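Local coordinates for 3-oxoacyl-[acyl-carrier-protein] synthase 2 (Rickettsia rickettsii, PDB 4JGA) that probably catalyses the condensation of malonyl-ACP with a growing acyl chain, the elongation step of bacterial fatty acid synthesis, at residues V26-L31 with G64-N68. Numbering follows the deposited sequence.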
# COMPACT_ATOMS: atom_id res chain seq x y z
N VAL A 26 12.94 9.44 12.61
CA VAL A 26 14.02 8.54 13.03
C VAL A 26 14.91 8.34 11.81
O VAL A 26 14.47 7.77 10.81
CB VAL A 26 13.52 7.18 13.51
CG1 VAL A 26 14.69 6.30 13.92
CG2 VAL A 26 12.59 7.39 14.70
N THR A 27 16.13 8.86 11.88
CA THR A 27 17.02 8.86 10.72
C THR A 27 18.46 8.46 11.10
O THR A 27 18.80 8.40 12.27
CB THR A 27 17.07 10.24 10.03
OG1 THR A 27 17.93 11.12 10.76
CG2 THR A 27 15.65 10.85 9.85
N PRO A 28 19.28 8.14 10.11
CA PRO A 28 20.66 7.83 10.36
C PRO A 28 21.48 8.99 10.98
O PRO A 28 22.61 8.78 11.39
CB PRO A 28 21.19 7.49 8.98
CG PRO A 28 20.03 6.93 8.28
CD PRO A 28 18.89 7.78 8.74
N VAL A 29 20.93 10.20 11.04
CA VAL A 29 21.61 11.28 11.78
C VAL A 29 20.81 11.81 12.96
O VAL A 29 21.11 12.88 13.46
CB VAL A 29 22.03 12.41 10.85
CG1 VAL A 29 23.03 11.88 9.84
CG2 VAL A 29 20.84 13.02 10.15
N GLY A 30 19.85 11.05 13.49
CA GLY A 30 19.16 11.49 14.70
C GLY A 30 17.91 10.68 15.02
O GLY A 30 17.21 10.22 14.10
N LEU A 31 17.60 10.55 16.31
CA LEU A 31 16.46 9.76 16.79
C LEU A 31 15.17 10.57 16.92
O LEU A 31 14.15 10.04 17.31
CB LEU A 31 16.80 9.12 18.15
CG LEU A 31 18.05 8.26 18.17
CD1 LEU A 31 18.28 7.66 19.54
CD2 LEU A 31 17.95 7.16 17.12
N GLY A 64 23.07 3.87 5.49
CA GLY A 64 22.55 4.85 6.44
C GLY A 64 21.81 4.12 7.55
O GLY A 64 20.72 3.59 7.34
N LEU A 65 22.40 4.09 8.72
CA LEU A 65 21.91 3.27 9.81
C LEU A 65 21.58 4.07 11.05
O LEU A 65 22.30 5.03 11.42
CB LEU A 65 22.94 2.19 10.15
CG LEU A 65 23.23 1.17 9.04
CD1 LEU A 65 24.51 0.39 9.38
CD2 LEU A 65 22.05 0.20 8.84
N ILE A 66 20.50 3.66 11.69
CA ILE A 66 20.03 4.24 12.93
C ILE A 66 21.06 3.86 14.00
O ILE A 66 21.45 2.70 14.11
CB ILE A 66 18.64 3.67 13.34
CG1 ILE A 66 17.55 3.94 12.28
CG2 ILE A 66 18.19 4.21 14.67
CD1 ILE A 66 17.48 5.37 11.83
N ASP A 67 21.45 4.83 14.82
CA ASP A 67 22.32 4.53 15.95
C ASP A 67 21.70 3.42 16.83
O ASP A 67 20.54 3.51 17.25
CB ASP A 67 22.52 5.79 16.78
CG ASP A 67 23.44 5.57 17.99
OD1 ASP A 67 23.95 4.47 18.21
OD2 ASP A 67 23.62 6.51 18.75
N ASN A 68 22.46 2.38 17.13
CA ASN A 68 21.99 1.37 18.07
C ASN A 68 23.00 1.09 19.19
O ASN A 68 23.07 -0.01 19.72
CB ASN A 68 21.65 0.10 17.31
CG ASN A 68 22.88 -0.51 16.67
OD1 ASN A 68 23.87 0.19 16.36
ND2 ASN A 68 22.86 -1.83 16.51
O HOH W 1 20.54 7.49 14.35
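Ile66 reaches across the turn of 26-31, from Val26 to Leu31: its CD1 lies 3.6 Å from Val26 CG1 and 3.3 Å from Thr27 C, and its CG2 meets Leu31 CD2 at 3.8 Å. A beta-branched chain suits this place, its two arms meeting bare backbone and the aliphatic surface offered by buried Val26 and by Leu31. Pro28 presses in beside it, its CG 3.4 Å from Gly64 C; a CB on residue 64 would sit tightly, 3.2 Å from Pro28 CG, so glycine fits. Pro28 CA also makes a CA-H...O contact of 3.4 Å with Leu65 O. One water joins the backbones, donating to Thr27 O and accepting from Asp67 N, both at 2.9 Å. Proline, with phi near -63°, suits the second position of the type I turn from Thr27 to Gly30, while Gly30 adopts angles that would jam a CB against the preceding carbonyl. Thr27 OG1 accepts from Val29 N, an ST turn, and also bonds to Ser36. In this thiolase-clan N-terminal domain, the contact sets the turn linking central-sheet strand 18-26 to helix 33-41 against the loop leaving strand 62-64, with helix 93-109 touching Val26 and Ile66 and helix 358-361 touching Pro28 and Val29.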